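Local coordinates for protein (hdlp (histone deacetylase-like protein)) (Aquifex aeolicus, PDB 1C3P), which is a zinc-binding bacterial homologue of the histone deacetylases, probably a deacetylase, with a suggested place in acetoin breakdown, at residues D183-L188 / V242-F246; F233-S238 / V364-L368; P248-L253 / V282-E288; F279-R283 / I309-L313. All coordinates share one frame; numbering follows the deposited sequence.

Contact 1: residues D183-L188 / V242-F246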
# COMPACT_ATOMS: atom_id res chain seq x y z
N ASP A 183 -15.60 9.39 -13.75
CA ASP A 183 -14.96 10.66 -13.46
C ASP A 183 -15.21 11.03 -12.00
O ASP A 183 -14.85 12.11 -11.55
CB ASP A 183 -15.50 11.75 -14.40
CG ASP A 183 -16.98 12.04 -14.17
OD1 ASP A 183 -17.75 11.08 -14.00
OD2 ASP A 183 -17.37 13.23 -14.19
N GLN A 184 -15.82 10.11 -11.25
CA GLN A 184 -16.08 10.37 -9.84
C GLN A 184 -14.88 9.96 -9.00
O GLN A 184 -14.74 10.37 -7.84
CB GLN A 184 -17.32 9.62 -9.37
CG GLN A 184 -18.59 10.03 -10.09
CD GLN A 184 -19.83 9.56 -9.39
OE1 GLN A 184 -19.98 8.39 -9.07
NE2 GLN A 184 -20.75 10.49 -9.14
N VAL A 185 -14.03 9.14 -9.57
CA VAL A 185 -12.83 8.72 -8.87
C VAL A 185 -11.65 9.06 -9.75
O VAL A 185 -11.72 8.91 -10.97
CB VAL A 185 -12.86 7.19 -8.59
CG1 VAL A 185 -11.62 6.79 -7.76
CG2 VAL A 185 -14.15 6.83 -7.86
N PHE A 186 -10.58 9.55 -9.14
CA PHE A 186 -9.36 9.89 -9.86
C PHE A 186 -8.27 9.07 -9.20
O PHE A 186 -8.14 9.09 -7.98
CB PHE A 186 -9.03 11.39 -9.72
CG PHE A 186 -7.89 11.83 -10.60
CD1 PHE A 186 -8.11 12.69 -11.67
CD2 PHE A 186 -6.61 11.33 -10.40
CE1 PHE A 186 -7.07 13.04 -12.53
CE2 PHE A 186 -5.56 11.69 -11.24
CZ PHE A 186 -5.80 12.55 -12.32
N VAL A 187 -7.51 8.33 -10.00
CA VAL A 187 -6.45 7.50 -9.46
C VAL A 187 -5.10 7.99 -9.96
O VAL A 187 -4.92 8.19 -11.16
CB VAL A 187 -6.61 6.00 -9.89
CG1 VAL A 187 -5.43 5.16 -9.39
CG2 VAL A 187 -7.92 5.44 -9.35
N LEU A 188 -4.18 8.21 -9.03
CA LEU A 188 -2.82 8.62 -9.36
C LEU A 188 -1.88 7.58 -8.82
O LEU A 188 -1.93 7.23 -7.63
CB LEU A 188 -2.46 9.96 -8.72
CG LEU A 188 -0.96 10.33 -8.65
CD1 LEU A 188 -0.35 10.47 -10.05
CD2 LEU A 188 -0.80 11.63 -7.88
N VAL A 242 -2.90 16.75 -10.95
CA VAL A 242 -4.17 16.31 -10.41
C VAL A 242 -4.94 17.50 -9.86
O VAL A 242 -6.12 17.69 -10.17
CB VAL A 242 -3.98 15.29 -9.28
CG1 VAL A 242 -5.33 14.95 -8.65
CG2 VAL A 242 -3.30 14.02 -9.82
N LYS A 243 -4.26 18.30 -9.04
CA LYS A 243 -4.89 19.46 -8.43
C LYS A 243 -5.52 20.40 -9.45
O LYS A 243 -6.59 20.95 -9.21
CB LYS A 243 -3.90 20.25 -7.58
CG LYS A 243 -4.53 21.50 -6.97
CD LYS A 243 -3.52 22.45 -6.35
CE LYS A 243 -2.81 21.86 -5.15
NZ LYS A 243 -1.84 22.84 -4.58
N GLU A 244 -4.88 20.58 -10.60
CA GLU A 244 -5.44 21.49 -11.59
C GLU A 244 -6.68 20.96 -12.30
O GLU A 244 -7.44 21.72 -12.89
CB GLU A 244 -4.40 21.87 -12.65
CG GLU A 244 -3.13 22.49 -12.08
CD GLU A 244 -2.20 23.04 -13.16
OE1 GLU A 244 -1.07 23.45 -12.83
OE2 GLU A 244 -2.62 23.08 -14.34
N VAL A 245 -6.90 19.66 -12.22
CA VAL A 245 -8.03 19.03 -12.88
C VAL A 245 -9.06 18.39 -11.94
O VAL A 245 -10.20 18.16 -12.34
CB VAL A 245 -7.54 17.93 -13.86
CG1 VAL A 245 -8.72 17.18 -14.45
CG2 VAL A 245 -6.73 18.57 -14.96
N PHE A 246 -8.68 18.13 -10.70
CA PHE A 246 -9.59 17.45 -9.78
C PHE A 246 -9.55 18.05 -8.38
O PHE A 246 -8.48 18.21 -7.79
CB PHE A 246 -9.17 15.97 -9.73
CG PHE A 246 -10.22 15.04 -9.17
CD1 PHE A 246 -11.35 14.72 -9.91
CD2 PHE A 246 -10.04 14.44 -7.93
CE1 PHE A 246 -12.29 13.80 -9.42
CE2 PHE A 246 -10.97 13.52 -7.43
CZ PHE A 246 -12.09 13.20 -8.17

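Contact 2: residues F233-S238 / V364-L368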
# COMPACT_ATOMS: atom_id res chain seq x y z
N PHE A 233 10.41 14.79 -6.96
CA PHE A 233 10.16 15.65 -8.11
C PHE A 233 8.89 15.16 -8.81
O PHE A 233 7.97 15.93 -9.10
CB PHE A 233 11.32 15.54 -9.12
CG PHE A 233 11.04 16.19 -10.45
CD1 PHE A 233 11.30 17.55 -10.64
CD2 PHE A 233 10.56 15.45 -11.51
CE1 PHE A 233 11.10 18.15 -11.89
CE2 PHE A 233 10.35 16.03 -12.77
CZ PHE A 233 10.62 17.38 -12.96
N ALA A 234 8.87 13.86 -9.09
CA ALA A 234 7.74 13.24 -9.77
C ALA A 234 6.45 13.42 -8.99
O ALA A 234 5.38 13.69 -9.55
CB ALA A 234 8.03 11.73 -9.99
N LEU A 235 6.54 13.26 -7.68
CA LEU A 235 5.37 13.38 -6.81
C LEU A 235 4.79 14.81 -6.84
O LEU A 235 3.60 15.00 -7.08
CB LEU A 235 5.77 13.04 -5.37
CG LEU A 235 4.78 12.33 -4.45
CD1 LEU A 235 4.98 12.86 -3.04
CD2 LEU A 235 3.33 12.52 -4.92
N GLU A 236 5.65 15.80 -6.62
CA GLU A 236 5.20 17.20 -6.61
C GLU A 236 4.56 17.61 -7.93
O GLU A 236 3.51 18.26 -7.96
CB GLU A 236 6.38 18.13 -6.32
CG GLU A 236 7.12 17.81 -5.05
CD GLU A 236 8.40 18.61 -4.90
OE1 GLU A 236 9.31 18.48 -5.76
OE2 GLU A 236 8.50 19.36 -3.91
N LYS A 237 5.21 17.24 -9.03
CA LYS A 237 4.71 17.58 -10.35
C LYS A 237 3.40 16.86 -10.68
O LYS A 237 2.49 17.45 -11.27
CB LYS A 237 5.78 17.27 -11.39
CG LYS A 237 5.50 17.83 -12.76
CD LYS A 237 6.80 18.29 -13.40
CE LYS A 237 7.43 19.40 -12.56
NZ LYS A 237 8.72 19.86 -13.13
N SER A 238 3.29 15.59 -10.32
CA SER A 238 2.06 14.88 -10.63
C SER A 238 0.90 15.39 -9.76
O SER A 238 -0.24 15.47 -10.22
CB SER A 238 2.24 13.36 -10.47
OG SER A 238 2.55 12.99 -9.15
N VAL A 364 13.01 11.23 -16.38
CA VAL A 364 11.98 11.56 -15.42
C VAL A 364 11.33 12.89 -15.76
O VAL A 364 10.09 13.01 -15.74
CB VAL A 364 12.54 11.60 -13.99
CG1 VAL A 364 11.43 12.01 -13.04
CG2 VAL A 364 13.10 10.23 -13.60
N LYS A 365 12.13 13.89 -16.10
CA LYS A 365 11.57 15.18 -16.46
C LYS A 365 10.68 15.04 -17.69
O LYS A 365 9.59 15.63 -17.75
CB LYS A 365 12.69 16.20 -16.74
CG LYS A 365 13.55 16.52 -15.54
CD LYS A 365 14.56 17.62 -15.84
CE LYS A 365 15.42 17.93 -14.62
NZ LYS A 365 16.41 19.02 -14.85
N ASP A 366 11.12 14.25 -18.66
CA ASP A 366 10.31 14.06 -19.87
C ASP A 366 8.97 13.39 -19.56
O ASP A 366 7.94 13.77 -20.11
CB ASP A 366 11.06 13.23 -20.93
CG ASP A 366 12.31 13.93 -21.45
OD1 ASP A 366 12.38 15.18 -21.39
OD2 ASP A 366 13.21 13.23 -21.94
N THR A 367 8.97 12.38 -18.70
CA THR A 367 7.73 11.69 -18.35
C THR A 367 6.72 12.68 -17.75
O THR A 367 5.55 12.71 -18.15
CB THR A 367 8.01 10.56 -17.37
OG1 THR A 367 8.81 9.57 -18.02
CG2 THR A 367 6.72 9.93 -16.88
N LEU A 368 7.17 13.49 -16.80
CA LEU A 368 6.28 14.47 -16.18
C LEU A 368 5.81 15.54 -17.16
O LEU A 368 4.70 16.05 -17.03
CB LEU A 368 6.92 15.11 -14.95
CG LEU A 368 6.81 14.30 -13.64
CD1 LEU A 368 5.33 14.17 -13.27
CD2 LEU A 368 7.43 12.91 -13.81

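Contact 3: residues P248-L253 / V282-E288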
# COMPACT_ATOMS: atom_id res chain seq x y z
N PRO A 248 -10.72 17.03 -4.96
CA PRO A 248 -11.25 15.94 -4.13
C PRO A 248 -12.10 16.36 -2.95
O PRO A 248 -11.83 17.39 -2.33
CB PRO A 248 -9.98 15.23 -3.66
CG PRO A 248 -8.94 15.61 -4.71
CD PRO A 248 -9.25 17.07 -4.83
N GLU A 249 -13.13 15.57 -2.66
CA GLU A 249 -13.98 15.80 -1.49
C GLU A 249 -13.28 15.02 -0.40
O GLU A 249 -13.39 15.32 0.79
CB GLU A 249 -15.38 15.22 -1.68
CG GLU A 249 -16.21 15.87 -2.78
CD GLU A 249 -17.59 15.27 -2.88
OE1 GLU A 249 -17.70 14.04 -3.03
OE2 GLU A 249 -18.58 16.04 -2.82
N VAL A 250 -12.55 14.00 -0.83
CA VAL A 250 -11.83 13.15 0.10
C VAL A 250 -10.81 12.33 -0.68
O VAL A 250 -11.02 12.06 -1.85
CB VAL A 250 -12.80 12.19 0.85
CG1 VAL A 250 -13.53 11.28 -0.12
CG2 VAL A 250 -12.03 11.37 1.84
N TYR A 251 -9.70 11.97 -0.04
CA TYR A 251 -8.69 11.17 -0.72
C TYR A 251 -8.12 10.07 0.18
O TYR A 251 -8.17 10.17 1.41
CB TYR A 251 -7.54 12.08 -1.22
CG TYR A 251 -6.48 12.42 -0.18
CD1 TYR A 251 -5.39 11.57 0.04
CD2 TYR A 251 -6.57 13.59 0.58
CE1 TYR A 251 -4.44 11.87 0.98
CE2 TYR A 251 -5.59 13.90 1.55
CZ TYR A 251 -4.54 13.04 1.74
OH TYR A 251 -3.58 13.28 2.70
N LEU A 252 -7.62 9.01 -0.45
CA LEU A 252 -6.98 7.90 0.26
C LEU A 252 -5.58 7.82 -0.33
O LEU A 252 -5.38 8.07 -1.53
CB LEU A 252 -7.70 6.56 0.04
CG LEU A 252 -9.16 6.51 0.48
CD1 LEU A 252 -10.03 7.03 -0.65
CD2 LEU A 252 -9.55 5.07 0.79
N LEU A 253 -4.62 7.47 0.52
CA LEU A 253 -3.21 7.39 0.15
C LEU A 253 -2.66 6.04 0.58
O LEU A 253 -2.83 5.66 1.74
CB LEU A 253 -2.45 8.51 0.87
CG LEU A 253 -0.92 8.53 0.92
CD1 LEU A 253 -0.40 8.73 -0.50
CD2 LEU A 253 -0.44 9.67 1.83
N VAL A 282 2.04 15.15 0.27
CA VAL A 282 0.67 14.89 -0.13
C VAL A 282 -0.28 15.64 0.80
O VAL A 282 -1.24 16.28 0.36
CB VAL A 282 0.33 13.38 -0.09
CG1 VAL A 282 -1.17 13.18 -0.23
CG2 VAL A 282 1.04 12.65 -1.24
N ARG A 283 0.02 15.59 2.09
CA ARG A 283 -0.82 16.27 3.07
C ARG A 283 -0.80 17.79 2.90
O ARG A 283 -1.80 18.46 3.15
CB ARG A 283 -0.37 15.90 4.47
CG ARG A 283 -0.57 14.42 4.81
CD ARG A 283 0.15 14.05 6.08
NE ARG A 283 -0.47 14.65 7.26
CZ ARG A 283 0.17 14.91 8.38
NH1 ARG A 283 1.47 14.64 8.49
NH2 ARG A 283 -0.48 15.43 9.41
N GLU A 284 0.33 18.34 2.46
CA GLU A 284 0.40 19.79 2.27
C GLU A 284 -0.42 20.20 1.07
O GLU A 284 -0.92 21.32 1.01
CB GLU A 284 1.84 20.25 2.03
CG GLU A 284 2.77 19.95 3.17
CD GLU A 284 4.19 20.34 2.85
OE1 GLU A 284 4.73 19.84 1.84
OE2 GLU A 284 4.76 21.15 3.61
N VAL A 285 -0.56 19.30 0.10
CA VAL A 285 -1.32 19.62 -1.09
C VAL A 285 -2.81 19.36 -0.90
O VAL A 285 -3.63 20.18 -1.27
CB VAL A 285 -0.84 18.79 -2.32
CG1 VAL A 285 -1.70 19.11 -3.54
CG2 VAL A 285 0.63 19.09 -2.62
N PHE A 286 -3.15 18.22 -0.30
CA PHE A 286 -4.56 17.91 -0.13
C PHE A 286 -5.12 17.85 1.29
O PHE A 286 -6.29 17.52 1.48
CB PHE A 286 -4.89 16.60 -0.85
CG PHE A 286 -4.79 16.70 -2.35
CD1 PHE A 286 -3.72 16.13 -3.03
CD2 PHE A 286 -5.76 17.40 -3.07
CE1 PHE A 286 -3.61 16.25 -4.41
CE2 PHE A 286 -5.66 17.53 -4.46
CZ PHE A 286 -4.59 16.96 -5.13
N GLY A 287 -4.30 18.19 2.28
CA GLY A 287 -4.78 18.15 3.64
C GLY A 287 -4.81 16.72 4.13
O GLY A 287 -4.10 15.86 3.59
N GLU A 288 -5.64 16.45 5.13
CA GLU A 288 -5.74 15.10 5.69
C GLU A 288 -6.62 14.16 4.86
O GLU A 288 -7.64 14.56 4.29
CB GLU A 288 -6.30 15.15 7.11
CG GLU A 288 -5.39 15.84 8.13
CD GLU A 288 -4.01 15.20 8.22
OE1 GLU A 288 -3.92 13.96 8.34
OE2 GLU A 288 -3.01 15.95 8.18
O HOH W 1 -9.53 14.06 2.32

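Contact 4: residues F279-R283 / I309-L313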
# COMPACT_ATOMS: atom_id res chain seq x y z
N PHE A 279 4.97 11.56 2.03
CA PHE A 279 3.73 11.52 2.79
C PHE A 279 3.30 12.93 3.19
O PHE A 279 2.13 13.31 3.04
CB PHE A 279 3.96 10.67 4.05
CG PHE A 279 2.82 10.69 5.02
CD1 PHE A 279 1.60 10.10 4.71
CD2 PHE A 279 2.97 11.28 6.27
CE1 PHE A 279 0.55 10.09 5.64
CE2 PHE A 279 1.93 11.28 7.21
CZ PHE A 279 0.72 10.68 6.89
N ASN A 280 4.24 13.72 3.69
CA ASN A 280 3.94 15.07 4.11
C ASN A 280 3.65 16.02 2.96
O ASN A 280 2.87 16.97 3.11
CB ASN A 280 5.05 15.62 5.00
CG ASN A 280 5.10 14.90 6.34
OD1 ASN A 280 4.07 14.55 6.90
ND2 ASN A 280 6.30 14.70 6.87
N ILE A 281 4.26 15.76 1.81
CA ILE A 281 4.00 16.58 0.63
C ILE A 281 2.55 16.38 0.18
O ILE A 281 1.89 17.33 -0.26
CB ILE A 281 4.92 16.17 -0.54
CG1 ILE A 281 6.35 16.62 -0.26
CG2 ILE A 281 4.41 16.78 -1.83
CD1 ILE A 281 7.34 16.20 -1.35
N VAL A 282 2.04 15.15 0.27
CA VAL A 282 0.67 14.89 -0.13
C VAL A 282 -0.28 15.64 0.80
O VAL A 282 -1.24 16.28 0.36
CB VAL A 282 0.33 13.38 -0.09
CG1 VAL A 282 -1.17 13.18 -0.23
CG2 VAL A 282 1.04 12.65 -1.24
N ARG A 283 0.02 15.59 2.09
CA ARG A 283 -0.82 16.27 3.07
C ARG A 283 -0.80 17.79 2.90
O ARG A 283 -1.80 18.46 3.15
CB ARG A 283 -0.37 15.90 4.47
CG ARG A 283 -0.57 14.42 4.81
CD ARG A 283 0.15 14.05 6.08
NE ARG A 283 -0.47 14.65 7.26
CZ ARG A 283 0.17 14.91 8.38
NH1 ARG A 283 1.47 14.64 8.49
NH2 ARG A 283 -0.48 15.43 9.41
N ILE A 309 6.03 7.09 9.76
CA ILE A 309 4.69 7.56 9.45
C ILE A 309 3.86 7.66 10.73
O ILE A 309 3.14 8.64 10.93
CB ILE A 309 3.94 6.59 8.51
CG1 ILE A 309 4.67 6.50 7.16
CG2 ILE A 309 2.51 7.06 8.32
CD1 ILE A 309 4.73 7.81 6.42
N TRP A 310 3.95 6.66 11.59
CA TRP A 310 3.16 6.70 12.82
C TRP A 310 3.58 7.88 13.71
O TRP A 310 2.74 8.59 14.26
CB TRP A 310 3.27 5.38 13.58
CG TRP A 310 2.49 5.39 14.85
CD1 TRP A 310 2.98 5.30 16.11
CD2 TRP A 310 1.07 5.60 14.98
NE1 TRP A 310 1.97 5.45 17.03
CE2 TRP A 310 0.78 5.63 16.36
CE3 TRP A 310 0.01 5.76 14.07
CZ2 TRP A 310 -0.51 5.83 16.86
CZ3 TRP A 310 -1.27 5.95 14.56
CH2 TRP A 310 -1.52 5.98 15.95
N CYS A 311 4.89 8.10 13.82
CA CYS A 311 5.40 9.22 14.61
C CYS A 311 4.89 10.56 14.06
O CYS A 311 4.49 11.42 14.84
CB CYS A 311 6.94 9.20 14.67
SG CYS A 311 7.66 7.89 15.72
N GLU A 312 4.89 10.73 12.73
CA GLU A 312 4.38 11.98 12.12
C GLU A 312 2.91 12.21 12.47
O GLU A 312 2.51 13.29 12.91
CB GLU A 312 4.44 11.93 10.59
CG GLU A 312 5.27 12.99 9.89
CD GLU A 312 4.99 14.41 10.35
OE1 GLU A 312 3.83 14.88 10.31
OE2 GLU A 312 5.97 15.06 10.75
N LEU A 313 2.09 11.19 12.25
CA LEU A 313 0.65 11.29 12.52
C LEU A 313 0.34 11.48 13.99
O LEU A 313 -0.50 12.32 14.34
CB LEU A 313 -0.08 10.03 12.04
CG LEU A 313 -0.15 9.75 10.54
CD1 LEU A 313 -0.82 8.40 10.32
CD2 LEU A 313 -0.92 10.85 9.84

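Contact 1: residues D183-L188 / V242-F246
In the three-layer alpha/beta fold of the arginase–deacetylase clan, helices cover both sides of a parallel sheet, and here Phe186 and Leu188 on strand 185-192 meet Val242 of helix 228-245 and Phe246 just beyond it. Phe186 and Leu188 sit two residues apart on the strand and both point toward the helix, while the intervening Val187 faces the other way.

Phe186 is held between two partners. Its CG lies anti to the backbone N (chi1 -172°), which carries the ring out toward the helix. There Val242 CG1 stands over the centre of one ring face, 4.2 Å from the centroid in a CH-pi contact, and the other branch, Val242 CG2, presses on Phe186 CE2 at 3.5 Å. That same CG2 reaches Leu188 CD2 at 4.0 Å, so one beta-branched residue packs against two strand residues.

At the root of the side chain, Phe186 CB sits over the centre of the Phe246 ring, 3.6 Å from its centroid and nearly on the normal. The two ring planes are inclined at 43°, and CB over the Phe246 face carries the contact. At the rim of the Phe246 ring, its CE1 comes 3.7 Å from Asp183 O, and Gln184 O lies in the ring plane; the weakly positive ring hydrogens suit these carbonyl oxygens.

Leu163 of the neighbouring strand 162-166 also touches Phe186, Val242 and Phe246. Valine, leucine and phenylalanine fit because the four side chains that carry the contact are all buried, the helix-on-sheet packing typical of this alpha/beta fold.

Contact 2: residues F233-S238 / V364-L368
Val364 begins the approach of helix 362-372 to helix 228-245, its CG1 touching Phe233 CD2 at 3.9 Å. The two short helical segments run nearly parallel, 14° apart, with their axes 10.3 Å from each other. One residue on, the Lys365 side chain runs about perpendicular to that of Phe233: its CG lies 4.0 Å from Phe233 CZ, so the aliphatic root of the chain makes the contact while the extended remainder carries the ammonium outward.

Leu368, one helical turn after Val364, is the main side chain of the contact. It enters as a knob into the hole formed by Phe233, Ala234, Lys237 and Ser238. Its CD2 branch rests on Ala234 CB at 4.0 Å, where a small methyl lets the leucine come close, and its CD1 branch lies 3.7 Å from Lys237 CB. The Lys237 chain kinks midway, laying its CD 3.5 Å from Leu368 CB and turning its ammonium away from helix 362-372. Ile220 of strand 217-222 also touches Leu368, placing the knob between helix and sheet.

The cross-helix grip is thus apolar throughout: the lysines contribute methylenes rather than charge, and the tight fit depends on shape and on the burial of Leu368.

Contact 3: residues P248-L253 / V282-E288
The Tyr251 ring reaches from strand 250-254 to the end of helix 272-286, and Gly287 O lies at its edge, near the ring plane. Val282 CG1 and Phe286 CB approach the ring obliquely, at 3.7 Å from Tyr251 CE1 and 3.7 Å from Tyr251 CE2 respectively. On the Phe286 ring, Val285 CG1 covers one face toward the rim, while Pro248 CD comes in obliquely to Phe286 CE2 at 3.6 Å.

Tyr251 CG stands between its backbone N and carbonyl carbon (chi1 83°), a direction that brings the phenol to the helix terminus. Its OH donates to Gly287 O over 2.8 Å, in the carbonyl plane. Gly287 itself has left helical geometry with positive phi, a conformation glycine adopts easily. A water accepts from Tyr251 N and donates to Glu288 O, giving a second link across the contact. Within segment 282-288, Arg283 NE and NH2 both donate to Glu288 OE2, a salt bridge with NH2 at 2.9 Å; Tyr291 OH holds the other oxygen of Glu288.

Strand and helix belong to one beta-alpha-beta unit and run antiparallel. Tyrosine suits this join because its ring is packed among apolar groups while its hydroxyl satisfies a carbonyl where the helix gives way to the next strand.

Contact 4: residues F279-R283 / I309-L313
Arg283 NH1 donates to Glu312 OE1 at 3.0 Å in a salt bridge, with an N-H...O angle of 146°, the charged part of the contact between helices 272-286 and 299-314. The carboxylate oxygen lies in the guanidinium plane but is met on its anti side, 24° out of the carboxylate plane. NH1 also makes a weak bond to Asn280 OD1 within its own helix. The two acceptors, Asn280 OD1 and Glu312 OE1, lie 3.4 Å apart without bonding each other, a closeness that their common donor NH1 probably eases. With NE and NH2 taken by Glu288, every nitrogen of this guanidinium has an acceptor.

Both helices pack beside the parallel sheet of the deacetylase fold, and next to the polar group their contact becomes apolar. With chi1 at 172°, the Phe279 ring extends away from its own backbone N and reaches helix 299-314. Ile309 CD1 lies over one face, 3.7 Å from Phe279 CG, and Arg283 CD covers the opposite face near the rim. At the ring's edge, in its plane, Leu313 CD2 touches Phe279 CZ at 3.4 Å. The same Leu313 methyl lies over a face of the Arg283 guanidinium, 4.5 Å from CZ.

How the contacts relate
Contact 1 is the most thoroughly buried, and like contact 3 it fastens a helix to the parallel sheet; the two meet where Val242 packs on Phe286. Contact 1 is apolar in its side chains, with no hydrogen bond between its segments, whereas contact 3 adds a phenol hydrogen bond and a water bridge, with an ion pair inside the helix-end segment. Contacts 2, 3 and 4 are partly buried; 2 and 4 join helix to helix, contact 2 meeting the surface with lysine methylenes, contact 4 with a salt bridge. Helix 228-245 serves contacts 1 and 2, and helix 272-286 serves contacts 3 and 4, which share Val282 and Arg283. Ile281 of contact 4 packs on Leu235 and Glu236 of contact 2.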